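Local coordinates for uncharacterized protein (Bacteroides fragilis, PDB 3NNG), which is of unknown function but contains a calcium-bound F5/8 type C domain, a beta-sandwich fold that in many relatives binds carbohydrates or other ligands, at residues S25-Y30 with W51-V56; L91-I96 with C142-N147. The protein carries 1 engineered substitution. One frame throughout, in Å; residues are numbered along the deposited sequence.

Interaction 1: S25-Y30 with W51-V56; sequences SCSNVY and WFTWGV
Tyr30 and Phe52 make the central side-chain contact, an edge-to-face pair with ring planes at 77° and centroids 5.4 Å apart. Both side chains hold CG anti to the backbone N and run side by side, so Phe52 turns its edge, led by CD2 and CE2, to one face of Tyr30. Trp54 extends the cluster: its CZ3 corner reaches Tyr30 CA at 3.8 Å, and the two rings meet obliquely. One somewhat bent backbone bond fixes the pair, Tyr30 N to Phe52 O at 3.0 Å, lying in the carbonyl plane on a lone pair. Nearer the start of 25-30, Cys26 CB sits 3.3 Å from Trp51 NE1, with the sulfur obliquely beside the five-membered ring. Thr53 OG1 lies 3.0 Å from Asn28 O, at best a weak hydrogen bond, since its proton has another acceptor within reach. One water links Ser27 OG, Thr53 OG1 and Trp54 O.

In the next shell, Ser27 OG bonds to Trp63 N, while Tyr37 of helix 34-37 stands edge-to-face to Tyr30. Trp51 also meets Trp64 and Phe151. With end-to-end directions 74° apart, 26-30 and strand 51-54 do not pair as strands; one backbone bond, aromatic packing and a shared water hold them together.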
ATOM      1  N   SER A  25       5.384  -8.339  -2.106  1.00 13.59           N
ATOM      2  CA  SER A  25       6.561  -8.480  -1.241  1.00 16.34           C
ATOM      3  C   SER A  25       6.729  -7.220  -0.407  1.00 13.39           C
ATOM      4  O   SER A  25       6.037  -6.236  -0.635  1.00 13.66           O
ATOM      5  CB  SER A  25       7.820  -8.697  -2.087  1.00 18.10           C
ATOM      6  OG  SER A  25       7.987  -7.639  -3.015  1.00 14.95           O
ATOM      7  N   CYS A  26       7.639  -7.253   0.564  1.00 16.98           N
ATOM      8  CA  CYS A  26       7.888  -6.111   1.439  1.00 17.26           C
ATOM      9  C   CYS A  26       9.330  -6.089   1.905  1.00 23.55           C
ATOM     10  O   CYS A  26      10.078  -7.038   1.699  1.00 18.11           O
ATOM     11  CB  CYS A  26       7.014  -6.169   2.677  1.00  9.38           C
ATOM     12  SG  CYS A  26       7.323  -7.654   3.673  1.00 22.17           S
ATOM     13  N   SER A  27       9.699  -4.998   2.560  1.00 24.01           N
ATOM     14  CA  SER A  27      11.052  -4.795   3.039  1.00 20.10           C
ATOM     15  C   SER A  27      11.445  -5.832   4.089  1.00 19.86           C
ATOM     16  O   SER A  27      12.521  -6.418   4.024  1.00 22.81           O
ATOM     17  CB  SER A  27      11.151  -3.400   3.630  1.00 15.41           C
ATOM     18  OG  SER A  27      10.131  -3.219   4.591  1.00 13.47           O
ATOM     19  N   ASN A  28      10.551  -6.062   5.042  1.00 16.94           N
ATOM     20  CA  ASN A  28      10.803  -6.944   6.179  1.00 21.44           C
ATOM     21  C   ASN A  28       9.460  -7.417   6.693  1.00 19.70           C
ATOM     22  O   ASN A  28       8.442  -6.751   6.479  1.00 21.51           O
ATOM     23  CB  ASN A  28      11.523  -6.190   7.318  1.00 20.50           C
ATOM     24  CG  ASN A  28      12.974  -5.889   7.005  1.00 24.14           C
ATOM     25  OD1 ASN A  28      13.366  -4.722   6.862  1.00 24.37           O
ATOM     26  ND2 ASN A  28      13.784  -6.941   6.881  1.00 27.56           N
ATOM     27  N   VAL A  29       9.442  -8.566   7.364  1.00 19.76           N
ATOM     28  CA  VAL A  29       8.225  -9.021   8.033  1.00 21.34           C
ATOM     29  C   VAL A  29       8.478  -8.960   9.526  1.00 15.57           C
ATOM     30  O   VAL A  29       9.469  -9.504  10.009  1.00 24.03           O
ATOM     31  CB  VAL A  29       7.834 -10.459   7.634  1.00 29.03           C
ATOM     32  CG1 VAL A  29       6.649 -10.935   8.466  1.00 23.22           C
ATOM     33  CG2 VAL A  29       7.502 -10.535   6.137  1.00 30.47           C
ATOM     34  N   TYR A  30       7.605  -8.293  10.267  1.00 14.29           N
ATOM     35  CA  TYR A  30       7.832  -8.161  11.699  1.00 23.68           C
ATOM     36  C   TYR A  30       8.057  -9.538  12.352  1.00 31.57           C
ATOM     37  O   TYR A  30       7.346 -10.493  12.057  1.00 35.45           O
ATOM     38  CB  TYR A  30       6.682  -7.426  12.376  1.00 24.56           C
ATOM     39  CG  TYR A  30       6.939  -7.188  13.852  1.00 27.45           C
ATOM     40  CD1 TYR A  30       7.838  -6.214  14.273  1.00 30.85           C
ATOM     41  CD2 TYR A  30       6.302  -7.949  14.817  1.00 25.36           C
ATOM     42  CE1 TYR A  30       8.080  -6.001  15.615  1.00 34.05           C
ATOM     43  CE2 TYR A  30       6.539  -7.746  16.158  1.00 26.27           C
ATOM     44  CZ  TYR A  30       7.429  -6.770  16.553  1.00 36.87           C
ATOM     45  OH  TYR A  30       7.664  -6.563  17.893  1.00 41.31           O
ATOM     46  N   TRP A  51      -0.205  -6.614   7.319  1.00 13.63           N
ATOM     47  CA  TRP A  51       1.224  -6.487   7.103  1.00 16.89           C
ATOM     48  C   TRP A  51       1.770  -5.565   8.194  1.00 21.20           C
ATOM     49  O   TRP A  51       1.164  -4.549   8.521  1.00 19.21           O
ATOM     50  CB  TRP A  51       1.521  -5.900   5.715  1.00 10.35           C
ATOM     51  CG  TRP A  51       2.968  -5.579   5.528  1.00 13.19           C
ATOM     52  CD1 TRP A  51       4.009  -6.460   5.576  1.00 14.67           C
ATOM     53  CD2 TRP A  51       3.548  -4.283   5.275  1.00 15.32           C
ATOM     54  NE1 TRP A  51       5.197  -5.803   5.351  1.00 20.22           N
ATOM     55  CE2 TRP A  51       4.946  -4.474   5.172  1.00 21.57           C
ATOM     56  CE3 TRP A  51       3.020  -2.998   5.117  1.00 19.22           C
ATOM     57  CZ2 TRP A  51       5.826  -3.408   4.931  1.00 17.42           C
ATOM     58  CZ3 TRP A  51       3.897  -1.944   4.876  1.00 17.14           C
ATOM     59  CH2 TRP A  51       5.283  -2.158   4.784  1.00 16.68           C
ATOM     60  N   PHE A  52       2.902  -5.924   8.775  1.00 19.62           N
ATOM     61  CA  PHE A  52       3.481  -5.095   9.821  1.00 19.08           C
ATOM     62  C   PHE A  52       4.980  -5.265   9.762  1.00 20.50           C
ATOM     63  O   PHE A  52       5.467  -6.359   9.497  1.00 21.43           O
ATOM     64  CB  PHE A  52       2.936  -5.476  11.203  1.00 13.75           C
ATOM     65  CG  PHE A  52       3.230  -4.454  12.272  1.00 22.50           C
ATOM     66  CD1 PHE A  52       2.501  -3.264  12.334  1.00 16.66           C
ATOM     67  CD2 PHE A  52       4.228  -4.678  13.214  1.00 15.28           C
ATOM     68  CE1 PHE A  52       2.773  -2.302  13.329  1.00 19.58           C
ATOM     69  CE2 PHE A  52       4.503  -3.728  14.223  1.00 20.71           C
ATOM     70  CZ  PHE A  52       3.779  -2.536  14.273  1.00 17.53           C
ATOM     71  N   THR A  53       5.716  -4.190   9.998  1.00 18.43           N
ATOM     72  CA  THR A  53       7.156  -4.251   9.822  1.00 21.63           C
ATOM     73  C   THR A  53       7.888  -3.184  10.628  1.00 25.82           C
ATOM     74  O   THR A  53       7.271  -2.365  11.313  1.00 20.61           O
ATOM     75  CB  THR A  53       7.490  -4.044   8.337  1.00 21.13           C
ATOM     76  OG1 THR A  53       8.890  -4.225   8.108  1.00 23.61           O
ATOM     77  CG2 THR A  53       7.069  -2.649   7.913  1.00 23.03           C
ATOM     78  N   TRP A  54       9.212  -3.216  10.541  1.00 20.87           N
ATOM     79  CA  TRP A  54      10.063  -2.162  11.071  1.00 23.04           C
ATOM     80  C   TRP A  54       9.956  -0.928  10.185  1.00 22.94           C
ATOM     81  O   TRP A  54       9.894  -1.049   8.954  1.00 18.57           O
ATOM     82  CB  TRP A  54      11.520  -2.627  11.074  1.00 20.55           C
ATOM     83  CG  TRP A  54      11.843  -3.573  12.173  1.00 25.95           C
ATOM     84  CD1 TRP A  54      12.243  -3.246  13.437  1.00 29.11           C
ATOM     85  CD2 TRP A  54      11.811  -5.001  12.120  1.00 20.13           C
ATOM     86  NE1 TRP A  54      12.447  -4.377  14.176  1.00 25.72           N
ATOM     87  CE2 TRP A  54      12.198  -5.477  13.392  1.00 27.27           C
ATOM     88  CE3 TRP A  54      11.489  -5.931  11.124  1.00 23.75           C
ATOM     89  CZ2 TRP A  54      12.273  -6.836  13.701  1.00 20.50           C
ATOM     90  CZ3 TRP A  54      11.563  -7.283  11.426  1.00 23.57           C
ATOM     91  CH2 TRP A  54      11.944  -7.722  12.708  1.00 22.42           C
ATOM     92  N   GLY A  55       9.949   0.248  10.814  1.00 17.39           N
ATOM     93  CA  GLY A  55       9.951   1.523  10.110  1.00 18.52           C
ATOM     94  C   GLY A  55      11.332   1.842   9.564  1.00 20.37           C
ATOM     95  O   GLY A  55      12.265   1.088   9.799  1.00 18.94           O
ATOM     96  N   VAL A  56      11.471   2.941   8.825  1.00 22.91           N
ATOM     97  CA  VAL A  56      12.760   3.282   8.219  1.00 26.05           C
ATOM     98  C   VAL A  56      13.864   3.552   9.234  1.00 24.68           C
ATOM     99  O   VAL A  56      15.038   3.382   8.920  1.00 24.10           O
ATOM    100  CB  VAL A  56      12.679   4.503   7.293  1.00 31.84           C
ATOM    101  CG1 VAL A  56      11.781   4.220   6.095  1.00 27.06           C
ATOM    102  CG2 VAL A  56      12.171   5.727   8.063  1.00 32.12           C
TER
HETATM  103  O   HOH W   1      11.147  -2.702   7.038  1.00 18.93           O

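Interaction 2: L91-I96 with C142-N147; sequences LRSAEI and CLTPDN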
ATOM      1  N   LEU A  91      -0.070   3.983   9.528  1.00 18.75           N
ATOM      2  CA  LEU A  91       0.698   4.739   8.540  1.00 18.83           C
ATOM      3  C   LEU A  91       0.323   6.217   8.578  1.00 20.21           C
ATOM      4  O   LEU A  91      -0.851   6.562   8.561  1.00 19.78           O
ATOM      5  CB  LEU A  91       0.400   4.205   7.142  1.00 17.24           C
ATOM      6  CG  LEU A  91       1.466   4.095   6.048  1.00 25.49           C
ATOM      7  CD1 LEU A  91       0.802   4.253   4.683  1.00 14.18           C
ATOM      8  CD2 LEU A  91       2.633   5.051   6.210  1.00 19.66           C
ATOM      9  N   ARG A  92       1.331   7.079   8.578  1.00 17.21           N
ATOM     10  CA  ARG A  92       1.147   8.519   8.683  1.00 23.96           C
ATOM     11  C   ARG A  92       1.488   9.209   7.352  1.00 26.04           C
ATOM     12  O   ARG A  92       0.747  10.074   6.876  1.00 21.13           O
ATOM     13  CB  ARG A  92       2.076   9.051   9.770  1.00 24.11           C
ATOM     14  CG  ARG A  92       1.453   9.964  10.762  1.00 45.06           C
ATOM     15  CD  ARG A  92       0.705  11.089  10.100  1.00 53.35           C
ATOM     16  NE  ARG A  92      -0.688  11.035  10.510  1.00 63.01           N
ATOM     17  CZ  ARG A  92      -1.091  11.080  11.774  1.00 60.29           C
ATOM     18  NH1 ARG A  92      -0.203  11.196  12.754  1.00 65.89           N
ATOM     19  NH2 ARG A  92      -2.384  11.013  12.057  1.00 54.01           N
ATOM     20  N   SER A  93       2.624   8.842   6.765  1.00 15.18           N
ATOM     21  CA  SER A  93       3.024   9.416   5.478  1.00 25.15           C
ATOM     22  C   SER A  93       3.786   8.415   4.607  1.00 26.08           C
ATOM     23  O   SER A  93       4.519   7.563   5.111  1.00 25.80           O
ATOM     24  CB  SER A  93       3.868  10.682   5.689  1.00 24.31           C
ATOM     25  OG  SER A  93       5.036  10.395   6.443  1.00 27.24           O
ATOM     26  N   ALA A  94       3.619   8.525   3.295  1.00 19.14           N
ATOM     27  CA  ALA A  94       4.254   7.578   2.386  1.00 22.56           C
ATOM     28  C   ALA A  94       4.578   8.237   1.077  1.00 22.56           C
ATOM     29  O   ALA A  94       4.029   9.292   0.744  1.00 18.99           O
ATOM     30  CB  ALA A  94       3.345   6.360   2.131  1.00 10.97           C
ATOM     31  N   GLU A  95       5.460   7.580   0.338  1.00 20.49           N
ATOM     32  CA  GLU A  95       5.805   7.956  -1.016  1.00 26.10           C
ATOM     33  C   GLU A  95       5.551   6.751  -1.917  1.00 22.97           C
ATOM     34  O   GLU A  95       5.734   5.606  -1.500  1.00 25.25           O
ATOM     35  CB  GLU A  95       7.270   8.363  -1.080  1.00 31.34           C
ATOM     36  CG  GLU A  95       7.650   9.103  -2.334  1.00 53.38           C
ATOM     37  CD  GLU A  95       8.315  10.435  -2.035  1.00 66.26           C
ATOM     38  OE1 GLU A  95       8.882  10.579  -0.925  1.00 62.06           O
ATOM     39  OE2 GLU A  95       8.268  11.330  -2.911  1.00 70.05           O
ATOM     40  N   ILE A  96       5.123   7.015  -3.147  1.00 14.58           N
ATOM     41  CA  ILE A  96       4.751   5.968  -4.096  1.00 16.87           C
ATOM     42  C   ILE A  96       5.698   5.929  -5.297  1.00 17.10           C
ATOM     43  O   ILE A  96       6.043   6.970  -5.844  1.00 19.71           O
ATOM     44  CB  ILE A  96       3.315   6.201  -4.640  1.00 34.16           C
ATOM     45  CG1 ILE A  96       2.274   6.057  -3.525  1.00 27.28           C
ATOM     46  CG2 ILE A  96       3.010   5.257  -5.790  1.00 39.97           C
ATOM     47  CD1 ILE A  96       2.310   4.725  -2.819  1.00 17.78           C
ATOM     48  N   CYS A 142       7.018   3.647   3.030  1.00 10.40           N
ATOM     49  CA  CYS A 142       6.399   4.225   4.211  1.00 13.99           C
ATOM     50  C   CYS A 142       7.411   5.081   4.942  1.00 19.16           C
ATOM     51  O   CYS A 142       8.462   4.592   5.343  1.00 14.95           O
ATOM     52  CB  CYS A 142       5.839   3.119   5.120  1.00  5.95           C
ATOM     53  SG  CYS A 142       4.610   2.108   4.215  1.00 17.27           S
ATOM     54  N   LEU A 143       7.089   6.363   5.080  1.00 17.56           N
ATOM     55  CA  LEU A 143       7.991   7.335   5.691  1.00 27.67           C
ATOM     56  C   LEU A 143       7.797   7.462   7.201  1.00 21.71           C
ATOM     57  O   LEU A 143       8.757   7.346   7.963  1.00 20.12           O
ATOM     58  CB  LEU A 143       7.852   8.704   5.007  1.00 19.57           C
ATOM     59  CG  LEU A 143       8.158   8.668   3.506  1.00 21.80           C
ATOM     60  CD1 LEU A 143       7.881  10.025   2.855  1.00 20.27           C
ATOM     61  CD2 LEU A 143       9.606   8.211   3.241  1.00 17.49           C
ATOM     62  N   THR A 144       6.565   7.710   7.641  1.00 15.38           N
ATOM     63  CA  THR A 144       6.296   7.734   9.069  1.00 14.25           C
ATOM     64  C   THR A 144       5.019   6.942   9.359  1.00 18.16           C
ATOM     65  O   THR A 144       4.153   6.842   8.496  1.00 17.99           O
ATOM     66  CB  THR A 144       6.146   9.186   9.615  1.00 21.97           C
ATOM     67  OG1 THR A 144       5.013   9.807   8.999  1.00 24.04           O
ATOM     68  CG2 THR A 144       7.404  10.027   9.334  1.00 19.92           C
ATOM     69  N   PRO A 145       4.909   6.373  10.571  1.00 15.81           N
ATOM     70  CA  PRO A 145       5.953   6.465  11.600  1.00 20.07           C
ATOM     71  C   PRO A 145       7.216   5.717  11.186  1.00 21.02           C
ATOM     72  O   PRO A 145       7.127   4.809  10.361  1.00 24.13           O
ATOM     73  CB  PRO A 145       5.306   5.808  12.828  1.00 25.96           C
ATOM     74  CG  PRO A 145       4.199   4.992  12.308  1.00 24.33           C
ATOM     75  CD  PRO A 145       3.707   5.681  11.062  1.00 19.96           C
ATOM     76  N   ASP A 146       8.372   6.101  11.733  1.00 18.17           N
ATOM     77  CA  ASP A 146       9.640   5.489  11.327  1.00 20.24           C
ATOM     78  C   ASP A 146      10.155   4.393  12.259  1.00 22.07           C
ATOM     79  O   ASP A 146      11.236   3.839  12.042  1.00 25.18           O
ATOM     80  CB  ASP A 146      10.728   6.544  11.055  1.00 19.77           C
ATOM     81  CG  ASP A 146      11.134   7.332  12.293  1.00 26.36           C
ATOM     82  OD1 ASP A 146      10.811   6.932  13.435  1.00 22.28           O
ATOM     83  OD2 ASP A 146      11.793   8.375  12.106  1.00 32.91           O
ATOM     84  N   ASN A 147       9.385   4.070  13.290  1.00 19.25           N
ATOM     85  CA  ASN A 147       9.790   2.982  14.172  1.00 18.95           C
ATOM     86  C   ASN A 147       9.164   1.647  13.759  1.00 20.73           C
ATOM     87  O   ASN A 147       9.875   0.666  13.526  1.00 19.37           O
ATOM     88  CB  ASN A 147       9.546   3.305  15.656  1.00 17.77           C
ATOM     89  CG  ASN A 147       8.114   3.749  15.948  1.00 30.75           C
ATOM     90  OD1 ASN A 147       7.328   4.034  15.038  1.00 20.78           O
ATOM     91  ND2 ASN A 147       7.772   3.807  17.233  1.00 32.41           N
TER
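Cys142 opens the second segment opposite Ala94, as a non-hydrogen-bonded antiparallel pair with CA atoms 4.4 Å apart. Its CB lies on the same face of the sheet as Ala94 CB, and SG is anti to the carbonyl carbon. The side chain of Leu91 reaches that side too, bringing CD2 to 3.9 Å from Cys142 CB.

At Leu143 the register slips. Leu143 N and Thr144 N both donate to Ser93 O, the former at 2.8 Å and the latter at a longer 3.3 Å, which makes a classic beta bulge. Both donors stand above the carbonyl plane, so one oxygen serves two consecutive amides without either lying on a lone pair. The Leu143 side chain crosses Glu95 obliquely, with CD1 beside OE1.

Thr144 repeats the arrangement with the roles exchanged: its carbonyl oxygen takes Arg92 N at 2.8 Å and Ser93 N at 3.1 Å, again from above the plane, and a second classic bulge results. The two hydroxyls of this hydrogen-bonded pair meet, Ser93 OG and Thr144 OG1 being 2.6 Å apart; either could be the donor. Each oxygen occupies the crowded position between backbone N and carbonyl carbon (chi1 59° and 63°). Thr144 OG1 also packs 3.1 Å from Arg92 CB.

Pro145, preceded by a cis peptide bond, lays CD near Arg92 N as the strand pairing ends.

Strands 93-96 and 142-144 run at 154°, antiparallel, within the beta sheet of the F5/8 type C domain. Strand 107-114 pairs with the other edge of 93-100, and Arg92 reaches beyond it to Phe115 O and Asn117 OD1. Ile140 packs against Leu91 and Ala94, Cys142 is backbone hydrogen-bonded to Cys62 and touches it with its side chain, and helix 56-59 touches Asp146.

Overall arrangement
Both contacts are partly buried and reach the same sheet, their centres about 12 Å apart. Interaction 1 joins the end of strand 23-26 and the residues after it to strand 51-54, mainly through aromatic rings, whereas interaction 2 joins two neighbouring strands through main-chain bonds, with side chains adding a hydroxyl pair and a small apolar patch. The calcium ion lies nearer the first, about 8 Å from the side chain of Trp51 against about 14 Å from that of Leu91. They meet directly at Gly55 and Val56: Gly55 N lies 2.7 Å from Asn147 O, a probable hydrogen bond at the N-cap of helix 56-59, and Val56 packs on Asp146, Cys142 and Leu143.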